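Local coordinates for protein aminoglycoside N(3)-acetyltransferase III (Serratia marcescens, PDB 7LAO) that confers aminoglycoside resistance by transferring an acetyl group from acetyl-CoA to the 3-amino group of 2-deoxystreptamine antibiotics such as gentamicin and kanamycin, at residues 62-67 / 85-89; 137-141 / 202-206. The contacts are given in a common frame with arbitrary orientation. Residue numbers count along the deposited sequence, not the author numbering.

Both contacts belong to the antibiotic N-acetyltransferase fold of this single chain, the centre of each about 17 Å from the centre of the chain. In sequence order, interaction 1 closes within the loop between strand 56-60 and helix 102-108, and interaction 2 then ties the loop after helix 129-133 to strand 200-207. Their centres are 15 Å apart and their nearest atoms about 8 Å, without touching. The hairpin 185-192/200-207 joins them: M190 packs against W63 and P67 and pairs through its backbone with E202. In loop 117-120, P118 and D119 meet interaction 1, H117 and A120 interaction 2. HEPES, probably from the crystallisation liquor, is bound near S62 and A141 and may mark a pocket.

Interaction 1 of 2, residues 62-67 / 85-89; sequences SWDRSP and WPPFD
An aromatic cluster of W63, W85 and F88 forms the apolar centre where residues 62-67 meet 85-89, two irregular parts of one loop running antiparallel, with CA atoms 7.9 Å apart for W63 and F88 and 7.5 Å for R65 and P86. W63 is extended, with chi1 t; F88 packs on one side of its indole plane and W85 approaches from the other. F88, also t, sets its CB 3.8 Å from the centroid of the six-membered ring of W63 and turns its ring edge to the face of the five-membered one (centroids 4.9 Å, planes 62°). W85 (chi1 t, chi2 -78°) turns its edge to the face of W63 in an offset edge-to-face pair, its five-membered ring centroid 5.7 Å from that of the six-membered W63 ring, planes at 70°. Beyond it P67 lays CB 3.8 Å from the centroid of the six-membered W85 ring, a CH-pi contact well suited to a rigid proline. Residues 85-87 adopt polyproline II angles, which keep this backbone extended, while M190 and P191 of strand 185-192 pack on W63. Outward the contacts turn polar: P86 O lies 3.2 Å from W63 CH2, near the indole plane, and R65 NH2 reaches to 3.1 Å from W85 CZ2. W85 NE1 donates a very short 2.5 Å hydrogen bond to R65 O, at 157°. Ring packing thus dominates, with one directional bond between the segments, and P86 O, lacking a hydrogen-bonding partner in the model, pays a polar cost.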
loop_
_atom_site.group_PDB
_atom_site.type_symbol
_atom_site.label_atom_id
_atom_site.label_comp_id
_atom_site.label_asym_id
_atom_site.label_seq_id
_atom_site.Cartn_x
_atom_site.Cartn_y
_atom_site.Cartn_z
ATOM N N SER A 62 3.500 -4.345 5.025
ATOM C CA SER A 62 3.825 -5.748 4.717
ATOM C C SER A 62 4.829 -6.227 5.777
ATOM O O SER A 62 4.770 -5.786 6.938
ATOM C CB SER A 62 4.290 -5.885 3.273
ATOM O OG SER A 62 4.760 -7.210 3.017
ATOM N N TRP A 63 5.779 -7.085 5.423
ATOM C CA TRP A 63 6.626 -7.714 6.431
ATOM C C TRP A 63 7.935 -8.140 5.779
ATOM O O TRP A 63 7.913 -8.767 4.716
ATOM C CB TRP A 63 5.878 -8.920 7.027
ATOM C CG TRP A 63 6.545 -9.655 8.193
ATOM C CD1 TRP A 63 7.518 -9.189 9.021
ATOM C CD2 TRP A 63 6.264 -10.996 8.611
ATOM N NE1 TRP A 63 7.858 -10.158 9.958
ATOM C CE2 TRP A 63 7.098 -11.277 9.723
ATOM C CE3 TRP A 63 5.379 -11.985 8.162
ATOM C CZ2 TRP A 63 7.081 -12.502 10.377
ATOM C CZ3 TRP A 63 5.354 -13.201 8.819
ATOM C CH2 TRP A 63 6.204 -13.452 9.917
ATOM N N ASP A 64 9.066 -7.849 6.437
ATOM C CA ASP A 64 10.367 -8.215 5.892
ATOM C C ASP A 64 10.683 -9.706 6.004
ATOM O O ASP A 64 11.698 -10.138 5.446
ATOM C CB ASP A 64 11.478 -7.373 6.561
ATOM C CG ASP A 64 11.637 -7.649 8.064
ATOM O OD1 ASP A 64 12.780 -7.567 8.548
ATOM O OD2 ASP A 64 10.644 -7.955 8.765
ATOM N N ARG A 65 9.842 -10.507 6.685
ATOM C CA ARG A 65 10.025 -11.957 6.788
ATOM C C ARG A 65 8.743 -12.706 6.413
ATOM O O ARG A 65 8.401 -13.739 7.003
ATOM C CB ARG A 65 10.482 -12.362 8.195
ATOM C CG ARG A 65 11.864 -11.845 8.594
ATOM C CD ARG A 65 12.965 -12.379 7.689
ATOM N NE ARG A 65 12.634 -13.707 7.180
ATOM C CZ ARG A 65 12.987 -14.171 5.984
ATOM N NH1 ARG A 65 13.705 -13.420 5.153
ATOM N NH2 ARG A 65 12.619 -15.393 5.622
ATOM N N SER A 66 8.015 -12.209 5.440
ATOM C CA SER A 66 6.805 -12.900 5.028
ATOM C C SER A 66 7.175 -14.165 4.254
ATOM O O SER A 66 8.105 -14.136 3.450
ATOM C CB SER A 66 5.944 -11.979 4.181
ATOM O OG SER A 66 5.028 -12.699 3.385
ATOM N N PRO A 67 6.510 -15.312 4.525
ATOM C CA PRO A 67 6.780 -16.546 3.764
ATOM C C PRO A 67 5.861 -16.712 2.558
ATOM O O PRO A 67 5.302 -17.790 2.319
ATOM C CB PRO A 67 6.528 -17.639 4.817
ATOM C CG PRO A 67 5.455 -17.076 5.650
ATOM C CD PRO A 67 5.670 -15.578 5.700
ATOM N N TRP A 85 10.252 -20.047 11.888
ATOM C CA TRP A 85 9.962 -18.781 11.247
ATOM C C TRP A 85 9.522 -17.768 12.297
ATOM O O TRP A 85 8.641 -18.073 13.108
ATOM C CB TRP A 85 8.870 -18.952 10.198
ATOM C CG TRP A 85 8.946 -17.921 9.135
ATOM C CD1 TRP A 85 8.526 -16.624 9.220
ATOM C CD2 TRP A 85 9.478 -18.086 7.818
ATOM N NE1 TRP A 85 8.761 -15.970 8.028
ATOM C CE2 TRP A 85 9.349 -16.847 7.153
ATOM C CE3 TRP A 85 10.047 -19.161 7.132
ATOM C CZ2 TRP A 85 9.773 -16.657 5.840
ATOM C CZ3 TRP A 85 10.468 -18.969 5.830
ATOM C CH2 TRP A 85 10.329 -17.727 5.197
ATOM N N PRO A 86 10.103 -16.570 12.319
ATOM C CA PRO A 86 9.742 -15.571 13.338
ATOM C C PRO A 86 8.264 -15.234 13.284
ATOM O O PRO A 86 7.692 -15.076 12.195
ATOM C CB PRO A 86 10.603 -14.352 12.967
ATOM C CG PRO A 86 11.031 -14.592 11.569
ATOM C CD PRO A 86 11.159 -16.073 11.423
ATOM N N PRO A 87 7.608 -15.138 14.437
ATOM C CA PRO A 87 6.190 -14.771 14.445
ATOM C C PRO A 87 5.990 -13.325 14.030
ATOM O O PRO A 87 6.847 -12.459 14.240
ATOM C CB PRO A 87 5.768 -15.000 15.903
ATOM C CG PRO A 87 6.839 -15.906 16.493
ATOM C CD PRO A 87 8.097 -15.515 15.776
ATOM N N PHE A 88 4.849 -13.072 13.408
ATOM C CA PHE A 88 4.534 -11.719 12.969
ATOM C C PHE A 88 3.990 -10.956 14.162
ATOM O O PHE A 88 2.858 -11.182 14.599
ATOM C CB PHE A 88 3.537 -11.732 11.823
ATOM C CG PHE A 88 3.112 -10.367 11.397
ATOM C CD1 PHE A 88 4.001 -9.521 10.769
ATOM C CD2 PHE A 88 1.824 -9.922 11.648
ATOM C CE1 PHE A 88 3.605 -8.262 10.378
ATOM C CE2 PHE A 88 1.430 -8.662 11.252
ATOM C CZ PHE A 88 2.316 -7.837 10.630
ATOM N N ASP A 89 4.802 -10.064 14.710
ATOM C CA ASP A 89 4.405 -9.264 15.860
ATOM C C ASP A 89 4.195 -7.837 15.391
ATOM O O ASP A 89 5.079 -7.263 14.750
ATOM C CB ASP A 89 5.460 -9.312 16.966
ATOM C CG ASP A 89 5.100 -8.438 18.154
ATOM O OD1 ASP A 89 3.920 -8.411 18.558
ATOM O OD2 ASP A 89 6.005 -7.767 18.687
#

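Interaction 2 of 2, residues 137-141 / 202-206; sequences RLGQA and ELAED
L138, D206 and G139 give up the largest areas here, where the turn in 137-141 meets residues 202-206 of strand 200-207. The turn is type II, from R137 to Q140, and is closed by Q140 N to R137 O at 2.9 Å. L138 holds its second position (phi/psi -56/134) and points toward the strand with chi1 m and chi2 t. Its CB meets A204 CB at 3.9 Å, and its CD1 lies 3.8 Å from E202 CB, so a branched aliphatic chain can span two strand residues that also point toward the turn. G139 takes the third position at 87/-2, where a CB would jam against the preceding carbonyl; its CA approaches E205 O at 3.4 Å as a CA-H...O contact, and its CA is 4.9 Å from that of D206. The strand belongs to a two-stranded antiparallel hairpin, 185-192 with 200-207, in which E202, A204 and D206 pair with M190, Y188 and V186, so the turn is docked by side-chain packing, a main-chain-to-carboxylate bond and a water, not by strand pairing. D206 supplies the polar anchor: OD2 accepts from A141 N at 2.8 Å and 170°, and a water bridges it to the turn, accepting from G139 N at 2.5 Å and donating to D206 OD2 at 2.8 Å. A141, small enough to sit with CB 3.3 Å from D206 OD2, also packs against H117 and A120.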
loop_
_atom_site.group_PDB
_atom_site.type_symbol
_atom_site.label_atom_id
_atom_site.label_comp_id
_atom_site.label_asym_id
_atom_site.label_seq_id
_atom_site.Cartn_x
_atom_site.Cartn_y
_atom_site.Cartn_z
ATOM N N ARG A 137 -8.099 -9.881 7.144
ATOM C CA ARG A 137 -8.088 -11.333 7.201
ATOM C C ARG A 137 -7.377 -11.952 6.010
ATOM O O ARG A 137 -7.309 -11.381 4.915
ATOM C CB ARG A 137 -9.518 -11.887 7.284
ATOM C CG ARG A 137 -10.533 -10.991 8.009
ATOM C CD ARG A 137 -11.851 -11.714 8.250
ATOM N NE ARG A 137 -12.927 -10.838 8.723
ATOM C CZ ARG A 137 -13.201 -10.588 10.006
ATOM N NH1 ARG A 137 -12.468 -11.134 10.977
ATOM N NH2 ARG A 137 -14.209 -9.775 10.324
ATOM N N LEU A 138 -6.859 -13.156 6.240
ATOM C CA LEU A 138 -6.390 -13.970 5.131
ATOM C C LEU A 138 -7.509 -14.162 4.116
ATOM O O LEU A 138 -8.640 -14.481 4.482
ATOM C CB LEU A 138 -5.915 -15.320 5.633
ATOM C CG LEU A 138 -4.684 -15.209 6.510
ATOM C CD1 LEU A 138 -4.190 -16.591 6.803
ATOM C CD2 LEU A 138 -3.618 -14.349 5.809
ATOM N N GLY A 139 -7.182 -13.994 2.826
ATOM C CA GLY A 139 -8.177 -14.003 1.777
ATOM C C GLY A 139 -8.815 -12.655 1.513
ATOM O O GLY A 139 -9.676 -12.545 0.633
ATOM N N GLN A 140 -8.446 -11.634 2.269
ATOM C CA GLN A 140 -8.946 -10.283 2.084
ATOM C C GLN A 140 -7.771 -9.333 2.124
ATOM O O GLN A 140 -7.749 -8.344 2.857
ATOM C CB GLN A 140 -10.009 -9.935 3.130
ATOM C CG GLN A 140 -11.183 -10.907 3.134
ATOM C CD GLN A 140 -12.360 -10.441 3.971
ATOM O OE1 GLN A 140 -12.200 -9.992 5.116
ATOM N NE2 GLN A 140 -13.565 -10.535 3.389
ATOM N N ALA A 141 -6.746 -9.657 1.334
ATOM C CA ALA A 141 -5.505 -8.893 1.384
ATOM C C ALA A 141 -5.708 -7.456 0.907
ATOM O O ALA A 141 -5.398 -6.494 1.629
ATOM C CB ALA A 141 -4.431 -9.590 0.542
ATOM N N GLU A 202 -2.006 -20.786 8.739
ATOM C CA GLU A 202 -3.304 -20.782 8.161
ATOM C C GLU A 202 -3.146 -20.381 6.735
ATOM O O GLU A 202 -2.199 -19.751 6.312
ATOM C CB GLU A 202 -4.208 -19.814 8.851
ATOM C CG GLU A 202 -5.630 -20.273 8.969
ATOM C CD GLU A 202 -6.368 -19.377 9.919
ATOM O OE1 GLU A 202 -6.836 -18.299 9.472
ATOM O OE2 GLU A 202 -6.440 -19.720 11.114
ATOM N N LEU A 203 -4.124 -20.697 6.013
ATOM C CA LEU A 203 -3.986 -20.656 4.602
ATOM C C LEU A 203 -4.812 -19.525 4.038
ATOM O O LEU A 203 -5.910 -19.239 4.532
ATOM C CB LEU A 203 -4.404 -21.989 3.974
ATOM C CG LEU A 203 -4.369 -22.057 2.445
ATOM C CD1 LEU A 203 -2.951 -21.866 1.932
ATOM C CD2 LEU A 203 -4.951 -23.373 1.952
ATOM N N ALA A 204 -4.285 -18.861 3.007
ATOM C CA ALA A 204 -5.031 -17.867 2.258
ATOM C C ALA A 204 -5.230 -18.289 0.807
ATOM O O ALA A 204 -4.399 -18.992 0.218
ATOM C CB ALA A 204 -4.318 -16.507 2.297
ATOM N N GLU A 205 -6.264 -17.695 0.214
ATOM C CA GLU A 205 -6.632 -17.840 -1.192
ATOM C C GLU A 205 -7.022 -16.413 -1.593
ATOM O O GLU A 205 -7.981 -15.867 -1.049
ATOM C CB GLU A 205 -7.816 -18.789 -1.352
ATOM C CG GLU A 205 -8.667 -18.518 -2.581
ATOM C CD GLU A 205 -8.319 -19.428 -3.744
ATOM O OE1 GLU A 205 -9.249 -19.952 -4.390
ATOM O OE2 GLU A 205 -7.113 -19.618 -4.009
ATOM N N ASP A 206 -6.298 -15.801 -2.532
ATOM C CA ASP A 206 -6.582 -14.418 -2.881
ATOM C C ASP A 206 -6.191 -14.168 -4.329
ATOM O O ASP A 206 -5.568 -15.006 -4.982
ATOM C CB ASP A 206 -5.856 -13.450 -1.934
ATOM C CG ASP A 206 -6.703 -12.242 -1.566
ATOM O OD1 ASP A 206 -7.410 -11.733 -2.467
ATOM O OD2 ASP A 206 -6.672 -11.803 -0.387
HETATM O O HOH W 1 -5.197 -12.826 1.779
#